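Local structure of ribulose bisphosphate carboxylase (Hyperthermus butylicus DSM 5456, 6HUN) at residues 193-198 with 236-241; 406-411 with 417-422. The protein probably catalyses the addition of CO2 and water to ribulose 1,5-bisphosphate, yielding two molecules of 3-phosphoglycerate, in an archaeal route of AMP degradation. All coordinates share one frame; numbering follows the deposited sequence. Where two conformers were deposited one is given.

Read from the N terminus, the two contacts lie in series within the alpha/beta (TIM) barrel of the catalytic domain, neither nesting in nor crossing the other. Contact 1 closes a 37-residue loop that contains strand 201-203 and helix 216-234, joining the end of helix 184-196 to the start of strand 239-243. Much later, contact 2 closes a short connection of five residues, folding helix 405-409 against helix 415-431 just after strand 401-403, the last of the barrel. Their centres are 13 Å apart, and they meet directly: Ala-419 CB lies 3.4 Å from Gly-197 C, and Ile-194 packs on Leu-409. Early and late barrel helices are thereby brought side by side.

Contact 1: residues 193-198 with 236-241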
ATOM      1  N   GLU A 193       9.199   3.316  33.890  1.00 59.16           N
ATOM      2  CA  GLU A 193       9.103   4.706  34.339  1.00 69.25           C
ATOM      3  C   GLU A 193       7.910   5.415  33.707  1.00 69.65           C
ATOM      4  O   GLU A 193       7.221   6.204  34.375  1.00 71.98           O
ATOM      5  CB  GLU A 193      10.392   5.447  34.004  1.00 75.29           C
ATOM      6  CG  GLU A 193      11.615   4.586  34.166  1.00 81.78           C
ATOM      7  CD  GLU A 193      12.861   5.391  34.440  1.00 89.02           C
ATOM      8  OE1 GLU A 193      13.542   5.772  33.464  1.00 88.51           O
ATOM      9  OE2 GLU A 193      13.160   5.632  35.630  1.00 92.60           O
ATOM     10  N   ILE A 194       7.662   5.144  32.419  1.00 67.01           N
ATOM     11  CA  ILE A 194       6.523   5.723  31.702  1.00 63.00           C
ATOM     12  C   ILE A 194       5.212   5.345  32.398  1.00 57.36           C
ATOM     13  O   ILE A 194       4.431   6.212  32.800  1.00 56.40           O
ATOM     14  CB  ILE A 194       6.552   5.275  30.224  1.00 58.99           C
ATOM     15  CG1 ILE A 194       7.672   6.012  29.463  1.00 59.56           C
ATOM     16  CG2 ILE A 194       5.210   5.504  29.503  1.00 55.47           C
ATOM     17  CD1 ILE A 194       8.172   5.299  28.212  1.00 56.71           C
ATOM     18  N   LEU A 195       4.957   4.040  32.569  1.00 54.35           N
ATOM     19  CA  LEU A 195       3.676   3.619  33.140  1.00 52.27           C
ATOM     20  C   LEU A 195       3.528   4.044  34.594  1.00 61.39           C
ATOM     21  O   LEU A 195       2.455   4.518  35.001  1.00 60.21           O
ATOM     22  CB  LEU A 195       3.528   2.118  33.040  1.00 53.80           C
ATOM     23  CG  LEU A 195       3.687   1.559  31.610  1.00 49.35           C
ATOM     24  CD1 LEU A 195       3.458   0.089  31.697  1.00 53.11           C
ATOM     25  CD2 LEU A 195       2.689   2.193  30.681  1.00 46.74           C
ATOM     26  N   ILE A 196       4.584   3.849  35.394  1.00 58.30           N
ATOM     27  CA  ILE A 196       4.528   4.125  36.835  1.00 65.81           C
ATOM     28  C   ILE A 196       4.045   5.541  37.148  1.00 64.48           C
ATOM     29  O   ILE A 196       3.415   5.773  38.187  1.00 62.17           O
ATOM     30  CB  ILE A 196       5.904   3.843  37.483  1.00 69.02           C
ATOM     31  CG1 ILE A 196       5.729   3.465  38.941  1.00 75.32           C
ATOM     32  CG2 ILE A 196       6.855   5.050  37.363  1.00 65.43           C
ATOM     33  CD1 ILE A 196       5.140   2.094  39.121  1.00 80.01           C
ATOM     34  N   GLY A 197       4.311   6.503  36.277  1.00 63.05           N
ATOM     35  CA  GLY A 197       3.836   7.830  36.596  1.00 63.39           C
ATOM     36  C   GLY A 197       2.467   8.212  36.072  1.00 62.00           C
ATOM     37  O   GLY A 197       2.042   9.343  36.300  1.00 58.45           O
ATOM     38  N   GLY A 198       1.752   7.338  35.363  1.00 58.14           N
ATOM     39  CA  GLY A 198       0.413   7.707  34.928  1.00 55.44           C
ATOM     40  C   GLY A 198       0.084   7.502  33.447  1.00 51.53           C
ATOM     41  O   GLY A 198      -1.059   7.701  33.028  1.00 51.63           O
ATOM     42  N   GLU A 236      -3.801   0.750  38.616  1.00 60.41           N
ATOM     43  CA  GLU A 236      -4.381   1.123  37.330  1.00 56.90           C
ATOM     44  C   GLU A 236      -3.907   0.107  36.293  1.00 59.66           C
ATOM     45  O   GLU A 236      -2.710  -0.191  36.225  1.00 55.12           O
ATOM     46  CB  GLU A 236      -3.970   2.544  36.888  1.00 55.28           C
ATOM     47  CG  GLU A 236      -4.340   3.682  37.906  1.00 63.43           C
ATOM     48  CD  GLU A 236      -3.936   5.127  37.445  1.00 62.23           C
ATOM     49  OE1 GLU A 236      -2.964   5.322  36.655  1.00 59.87           O
ATOM     50  OE2 GLU A 236      -4.610   6.088  37.893  1.00 64.63           O
ATOM     51  N   ARG A 237      -4.849  -0.419  35.516  1.00 53.31           N
ATOM     52  CA  ARG A 237      -4.535  -1.223  34.332  1.00 51.06           C
ATOM     53  C   ARG A 237      -3.686  -0.431  33.318  1.00 48.32           C
ATOM     54  O   ARG A 237      -3.805   0.788  33.178  1.00 49.49           O
ATOM     55  CB  ARG A 237      -5.843  -1.678  33.668  1.00 49.98           C
ATOM     56  CG  ARG A 237      -6.706  -2.631  34.451  1.00 56.57           C
ATOM     57  CD  ARG A 237      -8.227  -2.458  34.188  1.00 56.95           C
ATOM     58  NE  ARG A 237      -9.068  -2.892  35.331  1.00 68.86           N
ATOM     59  CZ  ARG A 237      -9.448  -2.127  36.367  1.00 73.35           C
ATOM     60  NH1 ARG A 237      -9.100  -0.841  36.467  1.00 71.68           N
ATOM     61  NH2 ARG A 237     -10.201  -2.656  37.324  1.00 84.87           N
ATOM     62  N   LYS A 238      -2.802  -1.149  32.609  1.00 47.32           N
ATOM     63  CA  LYS A 238      -1.898  -0.584  31.621  0.57 45.05           C
ATOM     64  C   LYS A 238      -1.846  -1.552  30.451  1.00 43.22           C
ATOM     65  O   LYS A 238      -2.163  -2.724  30.600  1.00 44.29           O
ATOM     66  CB  LYS A 238      -0.477  -0.400  32.152  0.57 46.61           C
ATOM     67  CG  LYS A 238      -0.403   0.193  33.580  0.57 49.51           C
ATOM     68  CD  LYS A 238      -0.355   1.698  33.457  0.57 48.59           C
ATOM     69  CE  LYS A 238      -0.302   2.372  34.883  0.57 51.68           C
ATOM     70  NZ  LYS A 238      -0.050   3.852  34.818  0.57 51.30           N
ATOM     71  N   GLY A 239      -1.427  -1.073  29.314  1.00 40.75           N
ATOM     72  CA  GLY A 239      -1.350  -1.937  28.144  1.00 39.07           C
ATOM     73  C   GLY A 239      -0.148  -1.586  27.298  1.00 40.09           C
ATOM     74  O   GLY A 239       0.450  -0.538  27.466  1.00 39.62           O
ATOM     75  N   TYR A 240       0.188  -2.481  26.340  1.00 41.18           N
ATOM     76  CA  TYR A 240       1.362  -2.296  25.490  1.00 36.14           C
ATOM     77  C   TYR A 240       0.914  -2.376  24.029  1.00 33.02           C
ATOM     78  O   TYR A 240       0.240  -3.344  23.655  1.00 33.52           O
ATOM     79  CB  TYR A 240       2.384  -3.398  25.798  1.00 39.89           C
ATOM     80  CG  TYR A 240       3.645  -3.438  24.982  1.00 37.23           C
ATOM     81  CD1 TYR A 240       4.135  -2.311  24.330  1.00 36.73           C
ATOM     82  CD2 TYR A 240       4.339  -4.637  24.821  1.00 41.13           C
ATOM     83  CE1 TYR A 240       5.306  -2.379  23.572  1.00 40.11           C
ATOM     84  CE2 TYR A 240       5.499  -4.712  24.079  1.00 40.72           C
ATOM     85  CZ  TYR A 240       5.975  -3.598  23.457  1.00 41.20           C
ATOM     86  OH  TYR A 240       7.131  -3.689  22.730  1.00 41.12           O
ATOM     87  N   LEU A 241       1.224  -1.351  23.229  1.00 31.25           N
ATOM     88  CA  LEU A 241       0.853  -1.398  21.799  1.00 28.90           C
ATOM     89  C   LEU A 241       2.073  -2.014  21.121  1.00 34.80           C
ATOM     90  O   LEU A 241       2.980  -1.318  20.670  1.00 31.79           O
ATOM     91  CB  LEU A 241       0.469  -0.013  21.242  1.00 31.62           C
ATOM     92  CG  LEU A 241      -0.592   0.802  22.014  1.00 37.96           C
ATOM     93  CD1 LEU A 241      -0.776   2.257  21.472  1.00 37.11           C
ATOM     94  CD2 LEU A 241      -1.941   0.054  22.079  1.00 36.28           C
TER
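Lys-238 and Leu-195 each set CG anti to the carbonyl carbon, and the lysine chain then bends at chi2 (-90°) before extending along the leucine toward the helix end. They lie alongside in opposite senses, the lysine running toward the helix backbone and the leucine toward the lysine's root: Lys-238 CD lies 3.9 Å from Leu-195 CB, while Leu-195 CD1 is 4.0 Å from Lys-238 CB. In the conformer described, one of two deposited, NZ of Lys-238 then hydrogen-bonds Leu-195 O at 2.6 Å. It approaches with a C=O...N angle of 135°, tilted 32° from the carbonyl plane. Gly-198 N reaches the same oxygen at 2.9 Å from the opposite face, so two donors grip it. The second of these bonds belongs to the Schellman motif that ends the helix, in which Gly-198 has positive phi. The ammonium group also bonds Ile-199 O beyond the segment, and its salt bridge to Glu-236 OE1 is long, at 3.7 Å. The main partner of that carboxylate is Arg-423, which also bonds Gly-198 O. Farther back, Leu-195 rests on Ile-227 and Ala-230 of helix 216-234, while Gly-239 pairs its backbone with Asp-200 and Val-202. A lysine just before strand 239-243 thus binds one last-turn carbonyl of helix 184-196 and one in the loop after it, across successive beta-alpha units of a TIM barrel.

Contact 2: residues 406-411 with 417-422; sequences GGVLGH and AGARAV
Val-408 and Gly-418 bring their backbones together, with CA atoms 4.2 Å apart, where short helix 405-409 meets helix 415-431 after the last strand of the TIM barrel. Gly-418 presents bare backbone here: its CA is 3.6 Å from Val-408 O. Gly-407 O is also buried against Gly-418 and has no hydrogen-bonding partner in the model. The first helix closes with Gly-410 N bonded to Gly-406 O at 3.0 Å, and the chain then turns to His-411. Gly-406, at the other end of this helix, is a predicted substrate-binding residue.

Among the side chains, Val-408 sends CG2 across Val-422 CG2 at 3.9 Å, the two crossing at about a right angle, while Thr-174 and Leu-172 of strand 171-174 pack on Val-408 and Val-422 respectively. His-411 holds CG anti to its own amide nitrogen (chi1 -165°), which carries the ring across the start of the second helix. There CB is 3.4 Å from Gly-418 CA, and Ala-417 C sits over one ring face, offset toward the rim. NE2 bonds Glu-444 O and ND1, weakly, Asp-413 N, which together should limit the ring's rotation. The same nitrogens pack on methyls: ND1 lies 3.7 Å from Ala-417 CB and NE2 4.0 Å from Ala-421 CB.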
ATOM      1  N   GLY A 406       7.139  13.680  24.034  1.00 55.14           N
ATOM      2  CA  GLY A 406       8.065  14.726  24.425  1.00 59.58           C
ATOM      3  C   GLY A 406       7.722  15.312  25.783  1.00 60.90           C
ATOM      4  O   GLY A 406       8.586  15.452  26.647  1.00 61.24           O
ATOM      5  N   GLY A 407       6.430  15.596  26.008  1.00 58.87           N
ATOM      6  CA  GLY A 407       5.993  16.130  27.287  1.00 62.14           C
ATOM      7  C   GLY A 407       6.350  15.251  28.467  1.00 64.83           C
ATOM      8  O   GLY A 407       6.551  15.749  29.583  1.00 72.01           O
ATOM      9  N   VAL A 408       6.467  13.945  28.241  1.00 61.66           N
ATOM     10  CA  VAL A 408       6.664  12.989  29.326  1.00 59.49           C
ATOM     11  C   VAL A 408       8.140  12.726  29.576  1.00 63.62           C
ATOM     12  O   VAL A 408       8.638  12.907  30.694  1.00 68.42           O
ATOM     13  CB  VAL A 408       5.903  11.681  29.012  1.00 57.81           C
ATOM     14  CG1 VAL A 408       6.460  10.512  29.840  1.00 56.20           C
ATOM     15  CG2 VAL A 408       4.429  11.854  29.277  1.00 57.16           C
ATOM     16  N   LEU A 409       8.863  12.306  28.538  1.00 64.46           N
ATOM     17  CA  LEU A 409      10.268  11.941  28.668  1.00 59.99           C
ATOM     18  C   LEU A 409      11.179  13.147  28.849  1.00 63.32           C
ATOM     19  O   LEU A 409      12.308  12.987  29.323  1.00 72.93           O
ATOM     20  CB  LEU A 409      10.681  11.114  27.439  1.00 58.35           C
ATOM     21  CG  LEU A 409       9.622  10.088  27.106  1.00 53.10           C
ATOM     22  CD1 LEU A 409       9.798   9.508  25.689  1.00 48.55           C
ATOM     23  CD2 LEU A 409       9.705   8.992  28.114  1.00 58.96           C
ATOM     24  N   GLY A 410      10.717  14.348  28.518  1.00 59.74           N
ATOM     25  CA  GLY A 410      11.515  15.543  28.649  1.00 60.34           C
ATOM     26  C   GLY A 410      11.280  16.356  29.909  1.00 69.46           C
ATOM     27  O   GLY A 410      11.847  17.448  30.031  1.00 73.28           O
ATOM     28  N   HIS A 411      10.474  15.865  30.853  1.00 69.63           N
ATOM     29  CA  HIS A 411      10.163  16.643  32.060  1.00 68.48           C
ATOM     30  C   HIS A 411      11.410  16.825  32.928  1.00 72.34           C
ATOM     31  O   HIS A 411      12.167  15.875  33.145  1.00 74.05           O
ATOM     32  CB  HIS A 411       9.057  15.959  32.867  1.00 66.64           C
ATOM     33  CG  HIS A 411       8.419  16.834  33.908  1.00 70.64           C
ATOM     34  ND1 HIS A 411       8.772  16.785  35.243  1.00 75.85           N
ATOM     35  CD2 HIS A 411       7.434  17.761  33.817  1.00 70.54           C
ATOM     36  CE1 HIS A 411       8.046  17.654  35.924  1.00 74.30           C
ATOM     37  NE2 HIS A 411       7.229  18.264  35.085  1.00 75.59           N
ATOM     38  N   ALA A 417       7.577  11.862  36.920  1.00 76.17           N
ATOM     39  CA  ALA A 417       6.988  13.185  37.109  1.00 70.65           C
ATOM     40  C   ALA A 417       6.386  13.723  35.813  1.00 65.64           C
ATOM     41  O   ALA A 417       5.332  14.366  35.833  1.00 66.38           O
ATOM     42  CB  ALA A 417       8.037  14.150  37.661  1.00 72.79           C
ATOM     43  N   GLY A 418       7.031  13.456  34.673  1.00 66.57           N
ATOM     44  CA  GLY A 418       6.462  13.879  33.396  1.00 61.77           C
ATOM     45  C   GLY A 418       5.097  13.273  33.109  1.00 55.94           C
ATOM     46  O   GLY A 418       4.189  13.964  32.651  1.00 60.82           O
ATOM     47  N   ALA A 419       4.936  11.972  33.350  1.00 58.68           N
ATOM     48  CA  ALA A 419       3.613  11.375  33.183  1.00 54.02           C
ATOM     49  C   ALA A 419       2.621  11.965  34.189  1.00 61.05           C
ATOM     50  O   ALA A 419       1.442  12.172  33.872  1.00 57.89           O
ATOM     51  CB  ALA A 419       3.705   9.864  33.322  1.00 58.01           C
ATOM     52  N   ARG A 420       3.086  12.284  35.397  1.00 60.74           N
ATOM     53  CA  ARG A 420       2.162  12.875  36.360  1.00 62.15           C
ATOM     54  C   ARG A 420       1.723  14.265  35.911  1.00 63.41           C
ATOM     55  O   ARG A 420       0.544  14.624  36.045  1.00 62.32           O
ATOM     56  CB  ARG A 420       2.784  12.924  37.757  1.00 66.70           C
ATOM     57  CG  ARG A 420       1.784  12.534  38.812  1.00 69.24           C
ATOM     58  CD  ARG A 420       2.469  11.799  39.941  1.00 80.39           C
ATOM     59  NE  ARG A 420       3.741  12.439  40.278  1.00 84.58           N
ATOM     60  CZ  ARG A 420       4.918  11.827  40.196  1.00 84.02           C
ATOM     61  NH1 ARG A 420       4.975  10.549  39.819  1.00 79.63           N
ATOM     62  NH2 ARG A 420       6.031  12.487  40.506  1.00 86.48           N
ATOM     63  N   ALA A 421       2.643  15.049  35.346  1.00 57.79           N
ATOM     64  CA  ALA A 421       2.263  16.366  34.855  1.00 62.71           C
ATOM     65  C   ALA A 421       1.180  16.267  33.790  1.00 56.99           C
ATOM     66  O   ALA A 421       0.166  16.975  33.852  1.00 56.18           O
ATOM     67  CB  ALA A 421       3.492  17.114  34.337  1.00 64.03           C
ATOM     68  N   VAL A 422       1.359  15.369  32.803  1.00 53.16           N
ATOM     69  CA  VAL A 422       0.330  15.188  31.784  1.00 53.87           C
ATOM     70  C   VAL A 422      -1.009  14.813  32.413  1.00 53.10           C
ATOM     71  O   VAL A 422      -2.054  15.345  32.021  1.00 49.73           O
ATOM     72  CB  VAL A 422       0.773  14.118  30.760  1.00 48.91           C
ATOM     73  CG1 VAL A 422      -0.413  13.648  29.928  1.00 47.30           C
ATOM     74  CG2 VAL A 422       1.816  14.675  29.865  1.00 49.23           C
TER